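Local atomic coordinates of UPF0678 fatty acid-binding protein-like protein ERS007657_00996 (Mycobacterium tuberculosis, PDB entry 6R3W), a protein that binds heme b in a beta-barrel and probably isomerises peroxynitrite to nitrate, which would help to detoxify reactive nitrogen and oxygen species. Residues L12-G17 / D102-E107; Y35-V40 / A158-Q163; I89-V94 / L108-D113. All blocks are in the same frame, centred on the assembly; numbering follows the deposited sequence.

Contact 1. Residues L12-G17 / D102-E107; sequences LSPLLG and DVIELE
The side chain of I104 is the main bump of this contact, and it fits a hollow lined by L12, P14 and L15 on the 3-10 turn that runs through residues 12-15. Its two ends go to different walls. The delta methyl reaches furthest: I104 CD1 lies 3.8 Å from P14 CG, nearly as close to the neighbouring ring carbons CB and CD, and the proline and isoleucine side chains cross at about a right angle. From another side L15 CD1 meets the same I104 CD1, also at 3.8 Å. A nearly extended chi2 of 162° carries CD1 away from the strand into this gap. The branch methyl serves the other wall, with I104 CG2 4.0 Å from L12 CD2. That leucine methyl is shared in turn, since L12 CD2 also lies 4.2 Å from L106 CD2. L12 thus wedges its end between the two strand residues whose side chains point to the barrel interior, while V103 and E105, the alternate residues, turn the other way.

The turn is braced by the backbone bond from L15 N to L12 O, and L15 O accepts the indole N-H of W19 in the predicted GXWXGXG motif. Around the contact, I134 is touched by both L15 and L106, and Y97 by both L12 and L106. A 3-10 turn that leads into the first strand and plugs one end of the barrel is a familiar feature of calycins, and this one sits far from the heme. No hydrogen bond or salt bridge crosses between the two segments: methyl and ring carbons alone meet, which implies that shape fit and exclusion of water hold the turn against the strand.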
loop_
_atom_site.group_PDB
_atom_site.type_symbol
_atom_site.label_atom_id
_atom_site.label_comp_id
_atom_site.label_asym_id
_atom_site.label_seq_id
_atom_site.Cartn_x
_atom_site.Cartn_y
_atom_site.Cartn_z
ATOM N N LEU A 12 -10.950 -3.582 10.306
ATOM C CA LEU A 12 -9.529 -3.372 9.947
ATOM C C LEU A 12 -8.647 -3.276 11.200
ATOM O O LEU A 12 -7.441 -3.029 11.053
ATOM C CB LEU A 12 -9.387 -2.138 9.066
ATOM C CG LEU A 12 -10.166 -2.189 7.743
ATOM C CD1 LEU A 12 -9.863 -0.982 6.897
ATOM C CD2 LEU A 12 -9.857 -3.463 6.968
ATOM N N SER A 13 -9.196 -3.546 12.388
ATOM C CA SER A 13 -8.380 -3.465 13.622
ATOM C C SER A 13 -7.145 -4.372 13.531
ATOM O O SER A 13 -6.087 -3.991 14.046
ATOM C CB SER A 13 -9.213 -3.707 14.879
ATOM O OG SER A 13 -9.662 -5.054 14.990
ATOM N N PRO A 14 -7.179 -5.546 12.846
ATOM C CA PRO A 14 -5.972 -6.371 12.775
ATOM C C PRO A 14 -4.787 -5.695 12.049
ATOM O O PRO A 14 -3.677 -6.172 12.176
ATOM C CB PRO A 14 -6.438 -7.628 12.013
ATOM C CG PRO A 14 -7.897 -7.751 12.406
ATOM C CD PRO A 14 -8.375 -6.307 12.385
ATOM N N LEU A 15 -5.037 -4.656 11.269
ATOM C CA LEU A 15 -3.932 -3.972 10.565
ATOM C C LEU A 15 -3.085 -3.170 11.560
ATOM O O LEU A 15 -1.911 -2.906 11.273
ATOM C CB LEU A 15 -4.494 -3.056 9.472
ATOM C CG LEU A 15 -4.813 -3.698 8.120
ATOM C CD1 LEU A 15 -5.896 -4.758 8.239
ATOM C CD2 LEU A 15 -5.216 -2.619 7.118
ATOM N N LEU A 16 -3.672 -2.714 12.653
ATOM C CA LEU A 16 -2.968 -1.814 13.585
ATOM C C LEU A 16 -1.675 -2.475 14.069
ATOM O O LEU A 16 -1.716 -3.645 14.504
ATOM C CB LEU A 16 -3.876 -1.487 14.759
ATOM C CG LEU A 16 -5.059 -0.581 14.436
ATOM C CD1 LEU A 16 -6.042 -0.563 15.596
ATOM C CD2 LEU A 16 -4.597 0.830 14.103
ATOM N N GLY A 17 -0.607 -1.703 14.106
ATOM C CA GLY A 17 0.696 -2.121 14.607
ATOM C C GLY A 17 1.787 -2.021 13.558
ATOM O O GLY A 17 1.632 -1.266 12.560
ATOM N N ASP A 102 -9.982 -14.899 10.084
ATOM C CA ASP A 102 -8.707 -14.193 10.380
ATOM C C ASP A 102 -8.090 -13.661 9.085
ATOM O O ASP A 102 -6.965 -13.194 9.147
ATOM C CB ASP A 102 -7.718 -15.090 11.134
ATOM C CG ASP A 102 -8.062 -15.307 12.589
ATOM O OD1 ASP A 102 -8.414 -14.308 13.269
ATOM O OD2 ASP A 102 -7.923 -16.457 13.041
ATOM N N VAL A 103 -8.810 -13.732 7.969
ATOM C CA VAL A 103 -8.310 -13.198 6.674
ATOM C C VAL A 103 -9.089 -11.937 6.304
ATOM O O VAL A 103 -10.312 -12.003 6.163
ATOM C CB VAL A 103 -8.392 -14.246 5.565
ATOM C CG1 VAL A 103 -7.998 -13.655 4.222
ATOM C CG2 VAL A 103 -7.540 -15.457 5.900
ATOM N N ILE A 104 -8.365 -10.858 6.042
ATOM C CA ILE A 104 -8.906 -9.628 5.424
ATOM C C ILE A 104 -8.319 -9.538 4.030
ATOM O O ILE A 104 -7.096 -9.591 3.909
ATOM C CB ILE A 104 -8.554 -8.373 6.245
ATOM C CG1 ILE A 104 -9.106 -8.445 7.661
ATOM C CG2 ILE A 104 -9.020 -7.113 5.532
ATOM C CD1 ILE A 104 -8.445 -7.486 8.616
ATOM N N GLU A 105 -9.162 -9.315 3.037
ATOM C CA GLU A 105 -8.724 -9.063 1.657
ATOM C C GLU A 105 -9.161 -7.662 1.279
ATOM O O GLU A 105 -10.371 -7.382 1.329
ATOM C CB GLU A 105 -9.277 -10.120 0.716
ATOM C CG GLU A 105 -8.693 -11.490 0.983
ATOM C CD GLU A 105 -9.381 -12.617 0.259
ATOM O OE1 GLU A 105 -10.538 -12.924 0.609
ATOM O OE2 GLU A 105 -8.732 -13.239 -0.576
ATOM N N LEU A 106 -8.203 -6.821 0.881
ATOM C CA LEU A 106 -8.488 -5.468 0.376
ATOM C C LEU A 106 -8.096 -5.400 -1.094
ATOM O O LEU A 106 -6.996 -5.867 -1.460
ATOM C CB LEU A 106 -7.718 -4.417 1.167
ATOM C CG LEU A 106 -7.959 -4.370 2.658
ATOM C CD1 LEU A 106 -6.801 -4.997 3.402
ATOM C CD2 LEU A 106 -8.164 -2.940 3.106
ATOM N N GLU A 107 -8.970 -4.836 -1.908
ATOM C CA GLU A 107 -8.710 -4.624 -3.336
ATOM C C GLU A 107 -8.933 -3.149 -3.641
ATOM O O GLU A 107 -10.039 -2.665 -3.403
ATOM C CB GLU A 107 -9.636 -5.510 -4.180
ATOM C CG GLU A 107 -9.364 -6.998 -4.032
ATOM C CD GLU A 107 -7.994 -7.446 -4.519
ATOM O OE1 GLU A 107 -7.442 -6.771 -5.383
ATOM O OE2 GLU A 107 -7.557 -8.557 -4.133
#

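Contact 2. Residues Y35-V40 / A158-Q163; sequences YLEEVV and AVLHRQ. With HEM (protoporphyrin IX containing Fe), chain B.
A158 CB meets two polar side chains of strand 33-42 at once, lying 3.6 Å from Y35 OH and 3.6 Å from E37 OE1. Next to it the fork of L160 straddles the neighbouring positions: L160 CD2 packs on E37 CB at 3.8 Å, and L160 CD1 on V39 CG2 at 3.9 Å, both pairs of side chains crossing at about a right angle. A chi1 of 177° sets E37 CG anti to the backbone N, and the chain stays extended beyond it. E37 OE1 lies in plane at the edge of the Y35 ring. One face of that ring takes the heme vinyl, whose CBB stands 3.5 Å above the plane, offset toward the rim and 3.6 Å from Y35 CE1. The iron of this heme carries a water at 2.1 Å, and H155, on the same strand as A158, is its predicted axial ligand.

Further out, Y141 positions the polar ends: its hydroxyl is hydrogen-bonded to both Y35 OH and E37 OE1, so the buried carboxylate and phenol share one partner. Strand 17-25 lies between the two segments and pairs with 35-40 through G23, G21 and W19; the axes of the short segments approach to 8.2 Å, with 45° between their directions. The strands are thus next but one in the closed ten-stranded calycin barrel of the nitrobindins, their inward side chains meeting beside the heme pocket.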
loop_
_atom_site.group_PDB
_atom_site.type_symbol
_atom_site.label_atom_id
_atom_site.label_comp_id
_atom_site.label_asym_id
_atom_site.label_seq_id
_atom_site.Cartn_x
_atom_site.Cartn_y
_atom_site.Cartn_z
ATOM N N TYR A 35 13.865 -5.791 -1.814
ATOM C CA TYR A 35 13.821 -4.748 -0.776
ATOM C C TYR A 35 13.363 -5.346 0.544
ATOM O O TYR A 35 12.601 -6.337 0.555
ATOM C CB TYR A 35 12.915 -3.585 -1.211
ATOM C CG TYR A 35 11.488 -3.958 -1.512
ATOM C CD1 TYR A 35 10.502 -3.847 -0.552
ATOM C CD2 TYR A 35 11.100 -4.304 -2.797
ATOM C CE1 TYR A 35 9.173 -4.118 -0.849
ATOM C CE2 TYR A 35 9.779 -4.603 -3.106
ATOM C CZ TYR A 35 8.805 -4.488 -2.134
ATOM O OH TYR A 35 7.488 -4.730 -2.458
ATOM N N LEU A 36 13.756 -4.668 1.624
ATOM C CA LEU A 36 13.188 -4.835 2.970
ATOM C C LEU A 36 12.167 -3.727 3.198
ATOM O O LEU A 36 12.343 -2.630 2.635
ATOM C CB LEU A 36 14.304 -4.776 4.014
ATOM C CG LEU A 36 15.416 -5.795 3.831
ATOM C CD1 LEU A 36 16.462 -5.651 4.929
ATOM C CD2 LEU A 36 14.862 -7.201 3.798
ATOM N N GLU A 37 11.131 -4.015 3.971
ATOM C CA GLU A 37 9.997 -3.100 4.143
ATOM C C GLU A 37 9.590 -3.073 5.604
ATOM O O GLU A 37 9.444 -4.154 6.202
ATOM C CB GLU A 37 8.841 -3.527 3.257
ATOM C CG GLU A 37 7.593 -2.687 3.421
ATOM C CD GLU A 37 6.563 -2.902 2.337
ATOM O OE1 GLU A 37 6.794 -3.759 1.462
ATOM O OE2 GLU A 37 5.516 -2.224 2.384
ATOM N N GLU A 38 9.314 -1.869 6.108
ATOM C CA GLU A 38 8.718 -1.626 7.427
ATOM C C GLU A 38 7.466 -0.776 7.221
ATOM O O GLU A 38 7.564 0.286 6.568
ATOM C CB GLU A 38 9.704 -0.902 8.347
ATOM C CG GLU A 38 10.995 -1.653 8.590
ATOM C CD GLU A 38 11.040 -2.392 9.914
ATOM O OE1 GLU A 38 10.099 -2.216 10.718
ATOM O OE2 GLU A 38 11.989 -3.184 10.117
ATOM N N VAL A 39 6.357 -1.200 7.820
ATOM C CA VAL A 39 5.058 -0.501 7.741
ATOM C C VAL A 39 4.516 -0.283 9.151
ATOM O O VAL A 39 4.673 -1.169 10.007
ATOM C CB VAL A 39 4.089 -1.311 6.885
ATOM C CG1 VAL A 39 2.648 -0.987 7.202
ATOM C CG2 VAL A 39 4.409 -1.147 5.407
ATOM N N VAL A 40 3.900 0.858 9.367
ATOM C CA VAL A 40 3.132 1.097 10.612
ATOM C C VAL A 40 1.735 1.554 10.241
ATOM O O VAL A 40 1.601 2.519 9.475
ATOM C CB VAL A 40 3.820 2.114 11.537
ATOM C CG1 VAL A 40 2.994 2.338 12.785
ATOM C CG2 VAL A 40 5.231 1.701 11.901
ATOM N N ALA A 158 5.230 -8.192 -1.772
ATOM C CA ALA A 158 6.010 -8.415 -0.530
ATOM C C ALA A 158 5.202 -9.204 0.472
ATOM O O ALA A 158 3.965 -9.286 0.352
ATOM C CB ALA A 158 6.440 -7.099 0.070
ATOM N N VAL A 159 5.906 -9.749 1.439
ATOM C CA VAL A 159 5.313 -10.426 2.603
ATOM C C VAL A 159 5.920 -9.827 3.861
ATOM O O VAL A 159 7.158 -9.834 4.007
ATOM C CB VAL A 159 5.522 -11.950 2.552
ATOM C CG1 VAL A 159 4.803 -12.634 3.720
ATOM C CG2 VAL A 159 5.088 -12.537 1.226
ATOM N N LEU A 160 5.067 -9.333 4.738
ATOM C CA LEU A 160 5.468 -8.712 6.020
ATOM C C LEU A 160 4.879 -9.534 7.160
ATOM O O LEU A 160 3.830 -10.182 6.975
ATOM C CB LEU A 160 4.969 -7.264 6.109
ATOM C CG LEU A 160 5.112 -6.384 4.854
ATOM C CD1 LEU A 160 4.617 -4.984 5.144
ATOM C CD2 LEU A 160 6.552 -6.337 4.365
ATOM N N HIS A 161 5.467 -9.396 8.335
ATOM C CA HIS A 161 4.989 -10.108 9.529
ATOM C C HIS A 161 4.813 -9.121 10.670
ATOM O O HIS A 161 5.616 -8.183 10.812
ATOM C CB HIS A 161 5.927 -11.261 9.894
ATOM C CG HIS A 161 5.977 -12.343 8.849
ATOM N ND1 HIS A 161 6.841 -12.272 7.776
ATOM C CD2 HIS A 161 5.093 -13.316 8.542
ATOM C CE1 HIS A 161 6.593 -13.265 6.949
ATOM N NE2 HIS A 161 5.523 -13.924 7.400
ATOM N N ARG A 162 3.785 -9.356 11.470
ATOM C CA ARG A 162 3.468 -8.497 12.629
ATOM C C ARG A 162 4.649 -8.522 13.609
ATOM O O ARG A 162 5.076 -9.615 13.990
ATOM C CB ARG A 162 2.185 -8.982 13.293
ATOM C CG ARG A 162 1.657 -8.040 14.360
ATOM C CD ARG A 162 0.490 -8.641 15.117
ATOM N NE ARG A 162 -0.626 -9.053 14.252
ATOM C CZ ARG A 162 -1.521 -8.229 13.708
ATOM N NH1 ARG A 162 -1.501 -6.946 14.011
ATOM N NH2 ARG A 162 -2.472 -8.708 12.920
ATOM N N GLN A 163 5.078 -7.355 14.062
ATOM C CA GLN A 163 6.155 -7.218 15.054
ATOM C C GLN A 163 5.546 -7.170 16.466
ATOM O O GLN A 163 4.572 -6.463 16.674
ATOM C CB GLN A 163 7.012 -5.988 14.738
ATOM C CG GLN A 163 7.631 -6.027 13.340
ATOM C CD GLN A 163 8.477 -7.257 13.111
ATOM O OE1 GLN A 163 8.089 -8.187 12.396
ATOM N NE2 GLN A 163 9.643 -7.279 13.727
HETATM C CHA HEM B . 11.348 2.092 -10.744
HETATM C CHB HEM B . 11.672 0.290 -6.303
HETATM C CHC HEM B . 7.078 1.627 -5.381
HETATM C CHD HEM B . 6.949 3.871 -9.692
HETATM C C1A HEM B . 11.821 1.492 -9.605
HETATM C C2A HEM B . 13.171 1.033 -9.433
HETATM C C3A HEM B . 13.253 0.537 -8.181
HETATM C C4A HEM B . 11.971 0.668 -7.586
HETATM C CMA HEM B . 14.481 -0.014 -7.512
HETATM C CAA HEM B . 14.277 1.109 -10.459
HETATM C CBA HEM B . 15.322 2.144 -10.058
HETATM C CGA HEM B . 14.710 3.503 -9.997
HETATM O O1A HEM B . 14.752 4.147 -8.928
HETATM O O2A HEM B . 14.204 4.006 -11.021
HETATM C C1B HEM B . 10.417 0.452 -5.686
HETATM C C2B HEM B . 10.138 0.045 -4.345
HETATM C C3B HEM B . 8.821 0.380 -4.083
HETATM C C4B HEM B . 8.336 1.064 -5.290
HETATM C CMB HEM B . 11.107 -0.625 -3.399
HETATM C CAB HEM B . 7.989 0.129 -2.884
HETATM C CBB HEM B . 8.174 -0.928 -2.120
HETATM C C1C HEM B . 6.657 2.399 -6.467
HETATM C C2C HEM B . 5.415 3.064 -6.561
HETATM C C3C HEM B . 5.414 3.752 -7.746
HETATM C C4C HEM B . 6.633 3.417 -8.434
HETATM C CMC HEM B . 4.342 2.998 -5.524
HETATM C CAC HEM B . 4.416 4.713 -8.268
HETATM C CBC HEM B . 3.858 5.648 -7.491
HETATM C C1D HEM B . 8.117 3.511 -10.351
HETATM C C2D HEM B . 8.447 3.979 -11.705
HETATM C C3D HEM B . 9.659 3.500 -11.989
HETATM C C4D HEM B . 10.089 2.704 -10.820
HETATM C CMD HEM B . 7.616 4.894 -12.561
HETATM C CAD HEM B . 10.558 4.051 -13.061
HETATM C CBD HEM B . 10.486 3.236 -14.270
HETATM C CGD HEM B . 11.360 3.858 -15.362
HETATM O O1D HEM B . 12.241 4.772 -15.229
HETATM O O2D HEM B . 11.162 3.442 -16.419
HETATM N NA HEM B . 11.114 1.271 -8.433
HETATM N NB HEM B . 9.327 1.054 -6.201
HETATM N NC HEM B . 7.369 2.587 -7.622
HETATM N ND HEM B . 9.141 2.751 -9.844
HETATM FE FE HEM B . 9.220 1.863 -8.100
HETATM O O HOH W 1 10.003 3.679 -7.260
#

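Contact 3. Residues I89-V94 / L108-D113; sequences ITEIEV and LSTRAD
V94 and S109 form the tight centre, a hydrogen-bonded antiparallel pair. V94 N gives a nearly straight bond to S109 O (2.9 Å, 174°), and S109 N returns a more bent one to V94 O (3.0 Å, 150°); in each the donor stands well above the carbonyl plane. V94 CB also packs closely on A112 O, at 3.2 Å. CA-H...O contacts flank the pair, T110 CA lying 3.5 Å from I92 O. On the buried side E93 lies against the backbone of 108-110, its CG 3.8 Å from T110 CG2, a methyl that E91 CG also touches. Beyond them R130 forms salt bridges with both glutamates, E91 OE1 is also hydrogen-bonded to H85 NE2, and T110 OG1 is hydrogen-bonded to L128 N. The segments belong to the beta hairpin of strands 89-100 and 103-118, and here the second strand is interrupted by a type I turn from S109 to A112 before pairing resumes between I92 and S115. S109 OG accepts from R111 N (2.8 Å), making an ST turn, and is also hydrogen-bonded to D129. Toward solvent the packing thins: V94 CB is 4.5 Å from A112 CB, while exposed D113 approaches V94 CG2 mainly through its carbonyl oxygen.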
loop_
_atom_site.group_PDB
_atom_site.type_symbol
_atom_site.label_atom_id
_atom_site.label_comp_id
_atom_site.label_asym_id
_atom_site.label_seq_id
_atom_site.Cartn_x
_atom_site.Cartn_y
_atom_site.Cartn_z
ATOM N N ILE A 89 4.854 12.105 -6.613
ATOM C CA ILE A 89 3.602 11.500 -7.096
ATOM C C ILE A 89 2.638 11.421 -5.919
ATOM O O ILE A 89 3.054 11.027 -4.801
ATOM C CB ILE A 89 3.886 10.123 -7.725
ATOM C CG1 ILE A 89 4.826 10.277 -8.928
ATOM C CG2 ILE A 89 2.585 9.460 -8.109
ATOM C CD1 ILE A 89 5.234 8.997 -9.570
ATOM N N THR A 90 1.373 11.746 -6.155
ATOM C CA THR A 90 0.285 11.455 -5.209
ATOM C C THR A 90 -0.620 10.382 -5.795
ATOM O O THR A 90 -0.687 10.226 -7.040
ATOM C CB THR A 90 -0.527 12.706 -4.882
ATOM O OG1 THR A 90 -1.078 13.184 -6.124
ATOM C CG2 THR A 90 0.299 13.766 -4.187
ATOM N N GLU A 91 -1.337 9.690 -4.931
ATOM C CA GLU A 91 -2.125 8.485 -5.296
ATOM C C GLU A 91 -3.392 8.496 -4.430
ATOM O O GLU A 91 -3.275 8.591 -3.198
ATOM C CB GLU A 91 -1.220 7.222 -5.091
ATOM C CG GLU A 91 -1.904 5.876 -5.180
ATOM C CD GLU A 91 -0.996 4.714 -4.868
ATOM O OE1 GLU A 91 0.157 4.937 -4.394
ATOM O OE2 GLU A 91 -1.471 3.541 -4.981
ATOM N N ILE A 92 -4.560 8.295 -5.037
ATOM C CA ILE A 92 -5.779 7.881 -4.321
ATOM C C ILE A 92 -6.265 6.592 -4.941
ATOM O O ILE A 92 -6.582 6.579 -6.152
ATOM C CB ILE A 92 -6.862 8.951 -4.327
ATOM C CG1 ILE A 92 -6.347 10.270 -3.756
ATOM C CG2 ILE A 92 -8.072 8.428 -3.567
ATOM C CD1 ILE A 92 -7.379 11.395 -3.761
ATOM N N GLU A 93 -6.254 5.513 -4.165
ATOM C CA GLU A 93 -6.830 4.249 -4.635
ATOM C C GLU A 93 -8.138 4.023 -3.911
ATOM O O GLU A 93 -8.241 4.337 -2.708
ATOM C CB GLU A 93 -5.907 3.083 -4.348
ATOM C CG GLU A 93 -4.579 3.166 -5.047
ATOM C CD GLU A 93 -3.932 1.826 -5.321
ATOM O OE1 GLU A 93 -4.679 0.797 -5.354
ATOM O OE2 GLU A 93 -2.728 1.847 -5.685
ATOM N N VAL A 94 -9.136 3.549 -4.620
ATOM C CA VAL A 94 -10.475 3.310 -4.056
ATOM C C VAL A 94 -10.773 1.829 -4.194
ATOM O O VAL A 94 -10.404 1.225 -5.204
ATOM C CB VAL A 94 -11.509 4.201 -4.747
ATOM C CG1 VAL A 94 -12.888 4.012 -4.153
ATOM C CG2 VAL A 94 -11.104 5.663 -4.701
ATOM N N LEU A 108 -7.910 -2.472 -4.137
ATOM C CA LEU A 108 -7.989 -1.020 -4.396
ATOM C C LEU A 108 -7.389 -0.708 -5.756
ATOM O O LEU A 108 -6.533 -1.460 -6.226
ATOM C CB LEU A 108 -7.233 -0.235 -3.332
ATOM C CG LEU A 108 -7.608 -0.498 -1.888
ATOM C CD1 LEU A 108 -6.671 -1.502 -1.282
ATOM C CD2 LEU A 108 -7.614 0.809 -1.120
ATOM N N SER A 109 -7.771 0.420 -6.316
ATOM C CA SER A 109 -7.186 0.877 -7.581
ATOM C C SER A 109 -7.397 2.379 -7.750
ATOM O O SER A 109 -8.490 2.882 -7.414
ATOM C CB SER A 109 -7.805 0.133 -8.748
ATOM O OG SER A 109 -7.299 0.592 -9.991
ATOM N N THR A 110 -6.433 3.050 -8.367
ATOM C CA THR A 110 -6.658 4.429 -8.858
ATOM C C THR A 110 -7.746 4.428 -9.930
ATOM O O THR A 110 -8.280 5.499 -10.208
ATOM C CB THR A 110 -5.363 5.051 -9.401
ATOM O OG1 THR A 110 -4.889 4.284 -10.511
ATOM C CG2 THR A 110 -4.284 5.126 -8.337
ATOM N N ARG A 111 -7.960 3.296 -10.589
ATOM C CA ARG A 111 -8.859 3.176 -11.760
ATOM C C ARG A 111 -10.328 3.130 -11.321
ATOM O O ARG A 111 -11.199 3.197 -12.196
ATOM C CB ARG A 111 -8.481 1.945 -12.588
ATOM C CG ARG A 111 -7.019 1.960 -13.039
ATOM C CD ARG A 111 -6.640 0.800 -13.936
ATOM N NE ARG A 111 -6.802 -0.484 -13.277
ATOM C CZ ARG A 111 -7.664 -1.409 -13.624
ATOM N NH1 ARG A 111 -8.511 -1.211 -14.614
ATOM N NH2 ARG A 111 -7.676 -2.561 -12.983
ATOM N N ALA A 112 -10.597 2.972 -10.024
ATOM C CA ALA A 112 -11.973 2.894 -9.478
ATOM C C ALA A 112 -12.376 4.250 -8.886
ATOM O O ALA A 112 -12.721 4.318 -7.696
ATOM C CB ALA A 112 -12.070 1.774 -8.463
ATOM N N ASP A 113 -12.281 5.311 -9.692
ATOM C CA ASP A 113 -12.603 6.701 -9.280
ATOM C C ASP A 113 -11.560 7.211 -8.288
ATOM O O ASP A 113 -11.883 8.106 -7.494
ATOM C CB ASP A 113 -14.017 6.796 -8.717
ATOM C CG ASP A 113 -14.662 8.169 -8.879
ATOM O OD1 ASP A 113 -14.158 8.992 -9.687
ATOM O OD2 ASP A 113 -15.695 8.370 -8.245
#

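How the contacts relate
From the N terminus, contact 1 opens at 12-17 and contact 2 at 35-40. Contact 1 closes at 102-107 and contact 2 only at 158-163, so the two cross. Contact 3 starts at 89-94, inside the loop of contact 1, and ends at 108-113, directly after 102-107; it therefore crosses contact 1 and nests wholly within contact 2. Contact 1 ties the turn before the first strand to strand 103-118, contact 3 joins that strand to its hairpin partner, and contact 2 spans the barrel's closing seam on the opposite side of the centre from contact 3. R162 links contacts 1 and 2 through a probable hydrogen bond to P14 O.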